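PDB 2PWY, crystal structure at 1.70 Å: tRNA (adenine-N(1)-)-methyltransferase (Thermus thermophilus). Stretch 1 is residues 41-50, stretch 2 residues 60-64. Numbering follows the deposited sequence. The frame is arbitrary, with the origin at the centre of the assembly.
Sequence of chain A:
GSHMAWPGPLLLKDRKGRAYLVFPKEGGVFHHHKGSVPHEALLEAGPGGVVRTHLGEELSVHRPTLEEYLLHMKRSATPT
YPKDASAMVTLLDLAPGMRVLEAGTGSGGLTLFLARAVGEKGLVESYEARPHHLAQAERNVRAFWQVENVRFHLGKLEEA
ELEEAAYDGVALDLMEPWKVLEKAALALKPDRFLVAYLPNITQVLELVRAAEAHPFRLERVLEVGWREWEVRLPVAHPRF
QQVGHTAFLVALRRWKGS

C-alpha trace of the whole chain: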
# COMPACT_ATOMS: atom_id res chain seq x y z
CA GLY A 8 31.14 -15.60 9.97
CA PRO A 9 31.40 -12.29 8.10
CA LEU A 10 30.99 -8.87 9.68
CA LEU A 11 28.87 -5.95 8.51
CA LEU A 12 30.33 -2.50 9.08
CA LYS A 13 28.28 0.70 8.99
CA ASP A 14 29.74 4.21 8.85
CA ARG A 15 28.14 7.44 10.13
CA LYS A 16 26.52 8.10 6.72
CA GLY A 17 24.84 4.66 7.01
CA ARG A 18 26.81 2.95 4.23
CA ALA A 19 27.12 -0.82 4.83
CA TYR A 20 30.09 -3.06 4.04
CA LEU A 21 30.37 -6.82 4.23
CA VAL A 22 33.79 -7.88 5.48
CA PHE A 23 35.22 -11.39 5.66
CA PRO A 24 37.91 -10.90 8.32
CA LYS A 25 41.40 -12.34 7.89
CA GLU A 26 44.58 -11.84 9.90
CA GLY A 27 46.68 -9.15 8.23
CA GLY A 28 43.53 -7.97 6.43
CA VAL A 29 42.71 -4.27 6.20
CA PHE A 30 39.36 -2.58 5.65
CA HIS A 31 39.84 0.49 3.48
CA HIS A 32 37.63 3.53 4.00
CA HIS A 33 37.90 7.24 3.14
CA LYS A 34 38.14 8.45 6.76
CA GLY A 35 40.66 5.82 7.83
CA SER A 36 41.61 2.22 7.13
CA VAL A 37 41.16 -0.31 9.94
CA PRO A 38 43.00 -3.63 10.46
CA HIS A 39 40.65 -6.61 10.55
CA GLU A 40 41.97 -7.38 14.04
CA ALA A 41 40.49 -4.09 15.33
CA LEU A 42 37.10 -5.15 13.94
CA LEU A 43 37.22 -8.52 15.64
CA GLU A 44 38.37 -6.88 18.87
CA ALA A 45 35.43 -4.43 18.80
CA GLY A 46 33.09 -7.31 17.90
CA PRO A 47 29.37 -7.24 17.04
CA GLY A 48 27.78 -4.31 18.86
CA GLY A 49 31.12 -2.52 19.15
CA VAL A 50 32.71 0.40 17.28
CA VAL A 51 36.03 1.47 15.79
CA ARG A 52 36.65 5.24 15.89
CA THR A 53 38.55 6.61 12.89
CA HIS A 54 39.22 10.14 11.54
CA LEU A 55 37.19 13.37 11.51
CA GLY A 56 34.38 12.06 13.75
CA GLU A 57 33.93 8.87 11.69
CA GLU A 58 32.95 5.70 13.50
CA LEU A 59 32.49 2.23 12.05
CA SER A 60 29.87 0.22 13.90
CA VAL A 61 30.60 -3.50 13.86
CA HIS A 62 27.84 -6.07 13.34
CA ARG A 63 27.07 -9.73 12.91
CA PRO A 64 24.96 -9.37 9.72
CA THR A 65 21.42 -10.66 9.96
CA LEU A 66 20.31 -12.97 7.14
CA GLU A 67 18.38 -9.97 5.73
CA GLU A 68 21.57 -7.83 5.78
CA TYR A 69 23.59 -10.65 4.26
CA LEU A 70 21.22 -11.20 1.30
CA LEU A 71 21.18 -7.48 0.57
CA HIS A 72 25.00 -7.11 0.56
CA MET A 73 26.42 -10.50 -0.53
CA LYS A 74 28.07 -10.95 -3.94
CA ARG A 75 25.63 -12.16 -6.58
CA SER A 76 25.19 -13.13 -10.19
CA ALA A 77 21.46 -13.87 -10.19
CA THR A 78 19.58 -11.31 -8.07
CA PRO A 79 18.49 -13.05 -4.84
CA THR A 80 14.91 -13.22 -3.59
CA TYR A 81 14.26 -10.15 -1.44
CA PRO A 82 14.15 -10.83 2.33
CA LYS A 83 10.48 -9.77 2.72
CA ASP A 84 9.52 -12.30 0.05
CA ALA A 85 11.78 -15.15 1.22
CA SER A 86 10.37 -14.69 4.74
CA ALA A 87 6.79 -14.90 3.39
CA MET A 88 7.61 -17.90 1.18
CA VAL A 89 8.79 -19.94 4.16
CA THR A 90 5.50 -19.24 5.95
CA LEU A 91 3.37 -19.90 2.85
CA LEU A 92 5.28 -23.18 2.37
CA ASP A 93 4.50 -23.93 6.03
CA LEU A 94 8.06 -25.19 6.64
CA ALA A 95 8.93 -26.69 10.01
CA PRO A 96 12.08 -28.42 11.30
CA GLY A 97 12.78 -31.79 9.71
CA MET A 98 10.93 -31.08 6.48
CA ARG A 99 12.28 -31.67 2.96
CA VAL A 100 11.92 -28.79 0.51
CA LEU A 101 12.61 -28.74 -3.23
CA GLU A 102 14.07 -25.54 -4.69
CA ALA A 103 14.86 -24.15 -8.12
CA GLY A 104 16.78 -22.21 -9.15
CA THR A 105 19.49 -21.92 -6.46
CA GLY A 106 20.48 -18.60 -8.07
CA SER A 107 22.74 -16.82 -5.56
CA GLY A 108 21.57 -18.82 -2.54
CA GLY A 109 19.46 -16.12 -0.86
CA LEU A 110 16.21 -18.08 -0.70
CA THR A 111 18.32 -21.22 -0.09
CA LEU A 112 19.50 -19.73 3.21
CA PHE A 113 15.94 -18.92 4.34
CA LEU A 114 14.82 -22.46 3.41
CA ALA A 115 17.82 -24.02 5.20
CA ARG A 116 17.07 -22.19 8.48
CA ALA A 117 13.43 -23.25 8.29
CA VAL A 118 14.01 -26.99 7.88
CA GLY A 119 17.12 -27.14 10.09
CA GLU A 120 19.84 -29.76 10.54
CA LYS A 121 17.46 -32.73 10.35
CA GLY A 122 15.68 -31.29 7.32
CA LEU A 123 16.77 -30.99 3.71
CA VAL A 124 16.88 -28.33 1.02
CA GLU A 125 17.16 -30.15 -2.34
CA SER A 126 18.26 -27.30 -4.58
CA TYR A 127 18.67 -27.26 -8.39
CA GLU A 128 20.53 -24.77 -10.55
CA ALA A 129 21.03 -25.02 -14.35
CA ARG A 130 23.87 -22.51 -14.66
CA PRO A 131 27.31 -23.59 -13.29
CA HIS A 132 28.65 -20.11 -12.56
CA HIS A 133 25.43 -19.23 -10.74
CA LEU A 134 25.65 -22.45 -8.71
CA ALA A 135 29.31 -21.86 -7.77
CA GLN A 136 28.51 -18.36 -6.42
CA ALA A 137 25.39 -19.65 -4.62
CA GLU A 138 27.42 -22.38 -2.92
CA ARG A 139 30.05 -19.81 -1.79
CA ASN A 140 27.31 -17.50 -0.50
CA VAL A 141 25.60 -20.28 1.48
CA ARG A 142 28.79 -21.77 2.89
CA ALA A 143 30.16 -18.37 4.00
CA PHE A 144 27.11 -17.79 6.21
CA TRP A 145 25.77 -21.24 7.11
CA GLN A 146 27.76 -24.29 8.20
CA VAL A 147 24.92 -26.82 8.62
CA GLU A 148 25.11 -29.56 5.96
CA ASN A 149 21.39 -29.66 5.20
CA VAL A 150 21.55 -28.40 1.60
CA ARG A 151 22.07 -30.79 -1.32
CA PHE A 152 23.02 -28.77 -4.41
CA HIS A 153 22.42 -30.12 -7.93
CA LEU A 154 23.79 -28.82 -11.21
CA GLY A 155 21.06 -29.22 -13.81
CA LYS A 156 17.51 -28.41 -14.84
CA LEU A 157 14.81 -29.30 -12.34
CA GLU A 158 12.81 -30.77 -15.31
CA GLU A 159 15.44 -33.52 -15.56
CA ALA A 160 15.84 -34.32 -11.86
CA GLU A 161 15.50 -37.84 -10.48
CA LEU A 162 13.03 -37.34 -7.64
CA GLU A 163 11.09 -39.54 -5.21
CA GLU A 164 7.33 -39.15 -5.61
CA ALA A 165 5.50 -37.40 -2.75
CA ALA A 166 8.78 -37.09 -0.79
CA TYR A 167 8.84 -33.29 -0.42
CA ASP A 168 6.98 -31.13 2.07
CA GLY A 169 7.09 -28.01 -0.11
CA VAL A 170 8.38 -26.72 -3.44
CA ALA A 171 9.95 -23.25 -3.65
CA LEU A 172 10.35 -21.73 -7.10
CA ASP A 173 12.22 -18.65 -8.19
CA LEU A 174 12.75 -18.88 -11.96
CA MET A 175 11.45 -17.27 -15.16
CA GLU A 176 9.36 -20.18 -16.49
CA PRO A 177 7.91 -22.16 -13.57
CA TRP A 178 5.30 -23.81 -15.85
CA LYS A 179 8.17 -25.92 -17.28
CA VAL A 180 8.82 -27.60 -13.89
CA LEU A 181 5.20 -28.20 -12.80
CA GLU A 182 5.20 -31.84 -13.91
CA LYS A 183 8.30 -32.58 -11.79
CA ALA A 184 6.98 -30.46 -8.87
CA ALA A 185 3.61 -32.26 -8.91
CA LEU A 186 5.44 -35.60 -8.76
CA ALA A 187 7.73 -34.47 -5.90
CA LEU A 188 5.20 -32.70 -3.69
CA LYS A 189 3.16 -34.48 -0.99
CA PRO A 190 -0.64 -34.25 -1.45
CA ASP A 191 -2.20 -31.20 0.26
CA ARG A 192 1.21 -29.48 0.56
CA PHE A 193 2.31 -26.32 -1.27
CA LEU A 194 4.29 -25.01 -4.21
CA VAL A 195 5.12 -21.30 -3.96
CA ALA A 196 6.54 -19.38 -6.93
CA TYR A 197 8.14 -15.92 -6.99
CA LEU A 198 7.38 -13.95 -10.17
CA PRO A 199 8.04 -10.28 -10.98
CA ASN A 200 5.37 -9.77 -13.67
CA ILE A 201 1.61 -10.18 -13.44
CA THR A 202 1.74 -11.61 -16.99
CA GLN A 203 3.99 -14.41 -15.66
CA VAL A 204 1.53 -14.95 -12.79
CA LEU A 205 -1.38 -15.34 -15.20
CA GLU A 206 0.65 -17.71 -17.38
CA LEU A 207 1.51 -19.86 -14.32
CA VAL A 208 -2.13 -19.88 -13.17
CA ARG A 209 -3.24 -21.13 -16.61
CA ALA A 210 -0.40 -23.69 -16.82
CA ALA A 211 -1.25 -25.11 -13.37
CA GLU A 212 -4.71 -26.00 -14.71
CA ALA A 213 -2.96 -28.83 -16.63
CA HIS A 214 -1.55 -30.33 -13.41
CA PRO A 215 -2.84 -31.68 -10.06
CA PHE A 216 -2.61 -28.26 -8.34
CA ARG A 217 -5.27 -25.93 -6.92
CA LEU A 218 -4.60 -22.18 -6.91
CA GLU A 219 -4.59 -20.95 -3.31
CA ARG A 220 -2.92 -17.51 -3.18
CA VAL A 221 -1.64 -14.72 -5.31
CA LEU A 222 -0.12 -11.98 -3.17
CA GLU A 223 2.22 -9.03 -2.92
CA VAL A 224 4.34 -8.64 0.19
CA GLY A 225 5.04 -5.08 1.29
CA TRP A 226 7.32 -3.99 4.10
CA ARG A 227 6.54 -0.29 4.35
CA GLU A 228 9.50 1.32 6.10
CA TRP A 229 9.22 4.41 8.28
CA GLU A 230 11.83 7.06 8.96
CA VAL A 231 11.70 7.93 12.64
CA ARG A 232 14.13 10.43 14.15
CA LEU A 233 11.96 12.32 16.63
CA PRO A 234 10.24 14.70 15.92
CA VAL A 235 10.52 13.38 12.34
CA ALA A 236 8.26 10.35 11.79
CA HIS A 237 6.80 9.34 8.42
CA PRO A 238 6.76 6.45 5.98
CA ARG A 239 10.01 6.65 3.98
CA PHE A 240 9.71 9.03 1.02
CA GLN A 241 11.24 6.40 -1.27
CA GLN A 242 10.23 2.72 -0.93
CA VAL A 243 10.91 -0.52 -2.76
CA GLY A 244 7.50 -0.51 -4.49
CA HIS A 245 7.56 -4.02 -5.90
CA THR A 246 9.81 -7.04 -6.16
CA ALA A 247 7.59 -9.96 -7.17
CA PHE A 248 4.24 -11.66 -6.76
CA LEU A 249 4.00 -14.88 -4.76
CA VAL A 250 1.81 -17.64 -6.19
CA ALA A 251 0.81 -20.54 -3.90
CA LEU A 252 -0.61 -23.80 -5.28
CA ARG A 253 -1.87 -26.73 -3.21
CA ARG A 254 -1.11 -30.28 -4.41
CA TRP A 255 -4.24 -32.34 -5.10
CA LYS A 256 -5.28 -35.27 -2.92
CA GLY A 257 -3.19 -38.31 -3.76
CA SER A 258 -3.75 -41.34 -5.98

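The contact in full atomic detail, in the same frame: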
# COMPACT_ATOMS: atom_id res chain seq x y z
N ALA A 41 41.20 -5.12 14.54
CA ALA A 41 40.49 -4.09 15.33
C ALA A 41 38.99 -4.36 15.30
O ALA A 41 38.28 -4.13 16.29
CB ALA A 41 40.78 -2.70 14.81
N LEU A 42 38.51 -4.83 14.15
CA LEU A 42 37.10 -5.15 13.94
C LEU A 42 36.67 -6.30 14.82
O LEU A 42 35.64 -6.24 15.49
CB LEU A 42 36.82 -5.48 12.47
CG LEU A 42 37.17 -4.40 11.45
CD1 LEU A 42 36.98 -4.90 10.02
CD2 LEU A 42 36.38 -3.12 11.67
N LEU A 43 37.49 -7.35 14.83
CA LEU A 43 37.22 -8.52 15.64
C LEU A 43 37.28 -8.18 17.12
O LEU A 43 36.47 -8.65 17.92
CB LEU A 43 38.21 -9.63 15.28
CG LEU A 43 38.17 -10.11 13.81
CD1 LEU A 43 39.47 -10.79 13.42
CD2 LEU A 43 36.98 -11.03 13.55
N GLU A 44 38.24 -7.32 17.49
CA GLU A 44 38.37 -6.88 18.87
C GLU A 44 37.15 -6.09 19.34
O GLU A 44 36.66 -6.30 20.46
CB GLU A 44 39.68 -6.11 19.04
CG GLU A 44 40.84 -7.09 19.18
CD GLU A 44 42.19 -6.56 18.70
OE1 GLU A 44 42.29 -5.35 18.37
OE2 GLU A 44 43.14 -7.37 18.65
N ALA A 45 36.64 -5.20 18.48
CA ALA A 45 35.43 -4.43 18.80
C ALA A 45 34.25 -5.40 18.92
O ALA A 45 33.47 -5.34 19.89
CB ALA A 45 35.17 -3.39 17.72
N GLY A 46 34.16 -6.31 17.96
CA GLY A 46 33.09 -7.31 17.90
C GLY A 46 31.71 -6.76 17.56
O GLY A 46 31.50 -5.55 17.56
N PRO A 47 30.76 -7.66 17.28
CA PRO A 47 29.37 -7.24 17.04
C PRO A 47 28.85 -6.39 18.20
O PRO A 47 28.93 -6.79 19.37
CB PRO A 47 28.61 -8.56 16.94
CG PRO A 47 29.66 -9.52 16.41
CD PRO A 47 30.91 -9.12 17.14
N GLY A 48 28.31 -5.22 17.86
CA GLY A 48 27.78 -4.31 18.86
C GLY A 48 28.78 -3.24 19.25
O GLY A 48 28.43 -2.26 19.90
N GLY A 49 30.03 -3.44 18.83
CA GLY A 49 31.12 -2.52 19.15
C GLY A 49 31.37 -1.50 18.05
O GLY A 49 30.66 -1.48 17.03
N VAL A 50 32.37 -0.64 18.26
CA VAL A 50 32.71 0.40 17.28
C VAL A 50 34.22 0.56 17.15
O VAL A 50 34.97 0.21 18.07
CB VAL A 50 32.06 1.79 17.62
CG1 VAL A 50 30.55 1.71 17.66
CG2 VAL A 50 32.62 2.38 18.92
N SER A 60 30.54 1.11 12.97
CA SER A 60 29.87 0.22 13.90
C SER A 60 30.03 -1.19 13.35
O SER A 60 29.90 -1.41 12.15
CB SER A 60 28.41 0.57 14.08
OG SER A 60 27.74 0.54 12.84
N VAL A 61 30.31 -2.13 14.25
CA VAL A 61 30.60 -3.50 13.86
C VAL A 61 29.41 -4.39 14.19
O VAL A 61 28.85 -4.32 15.29
CB VAL A 61 31.87 -4.03 14.57
CG1 VAL A 61 32.14 -5.46 14.20
CG2 VAL A 61 33.09 -3.13 14.26
N HIS A 62 29.04 -5.24 13.22
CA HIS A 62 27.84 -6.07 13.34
C HIS A 62 28.06 -7.51 12.86
O HIS A 62 28.87 -7.76 11.95
CB HIS A 62 26.68 -5.48 12.53
CG HIS A 62 26.35 -4.07 12.89
ND1 HIS A 62 25.63 -3.73 14.01
CD2 HIS A 62 26.65 -2.90 12.27
CE1 HIS A 62 25.50 -2.42 14.08
NE2 HIS A 62 26.12 -1.89 13.04
N ARG A 63 27.35 -8.43 13.49
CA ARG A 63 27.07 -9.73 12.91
C ARG A 63 25.89 -9.48 11.97
O ARG A 63 24.81 -9.09 12.43
CB ARG A 63 26.66 -10.74 13.99
CG ARG A 63 26.00 -11.98 13.42
CD ARG A 63 25.34 -12.80 14.48
NE ARG A 63 24.73 -14.01 13.92
CZ ARG A 63 24.59 -15.15 14.59
NH1 ARG A 63 25.01 -15.24 15.85
NH2 ARG A 63 24.04 -16.20 14.01
N PRO A 64 26.07 -9.68 10.65
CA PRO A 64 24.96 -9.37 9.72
C PRO A 64 23.82 -10.35 9.95
O PRO A 64 24.06 -11.55 10.12
CB PRO A 64 25.57 -9.59 8.32
CG PRO A 64 26.80 -10.43 8.55
CD PRO A 64 27.27 -10.19 9.95
O HOH W 1 27.66 -1.69 16.58

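Stretch 1 brings the end of a helix, a tight turn and the start of a strand against one edge of the strand in stretch 2, and most of what it does there centres on Val61. The last turn of the helix contributes unevenly. Ala41 and Glu44 lie out of reach and Leu43 points away, an exposed leucine that takes no part in the contact. Leu42 is different: buried, with an extended m,t side chain, it sets CD2 4.2 Å from CG2 of Val61, an ordinary apolar contact between two branched side chains. Its carbonyl also serves the helix, because Gly46 N donates to Leu42 O at 2.9 Å, closing the last helical turn.

Ala45 follows one turn after Ala41, whose O accepts a hydrogen bond from Ala45 N (2.9 Å). Its CB points toward the strand and meets CG2 of Val61 at 4.0 Å. A methyl group suits this place: pointing toward the strand, it makes an apolar contact with the valine methyl. Leu42 and Ala45, three residues apart and so on a similar side of the helix, thus both pack on the same methyl of Val61.

At Gly46 the chain leaves helical geometry with a positive phi of 71°, a conformation that favours glycine. Its carbonyl oxygen approaches CB of Val61 at 3.4 Å and also accepts a hydrogen bond from Gly49 N at 2.9 Å, which closes a type II turn running from Gly46 to Gly49.

Pro47 occupies the second position of that turn, where its phi of -54° is one the ring readily supplies. Its CA lies 3.4 Å from Val61 O in a CA-H...O contact, and the ring reaches past the end of the strand to Arg63, with CG 4.0 Å from CB of the arginine. The end of Arg63 leads away, so the proline meets the aliphatic base of that side chain.

Gly48, third in the turn, has phi 96°; a CB here would be jammed against the preceding carbonyl, so glycine fits. Its N donates to Val61 O at 2.8 Å. Gly49 returns the favour in the other direction: Val61 N donates to Gly49 O at 2.9 Å, with a nearly straight angle of 170°. Between them the two bonds use both backbone polar groups of Val61. A CB on Gly49 would clash with Ala45 O, only 2.4 Å from its ideal position, so the lack of a side chain lets the turn fold back against the helix end. Water 1 lies within hydrogen-bonding distance of both carbonyls, 3.0 Å from Gly49 O and 3.2 Å from Val61 O.

Val50 ends the walk as an antiparallel, non-hydrogen-bonded partner of Ser60, their CA atoms 4.4 Å apart. The two side chains share a face of the sheet, and Val50 CG1 comes to 4.3 Å from Ser60 CB. A beta-branched residue suits this extended backbone, while Ser60 OG hydrogen-bonds His62 NE2 at 2.9 Å within its own strand.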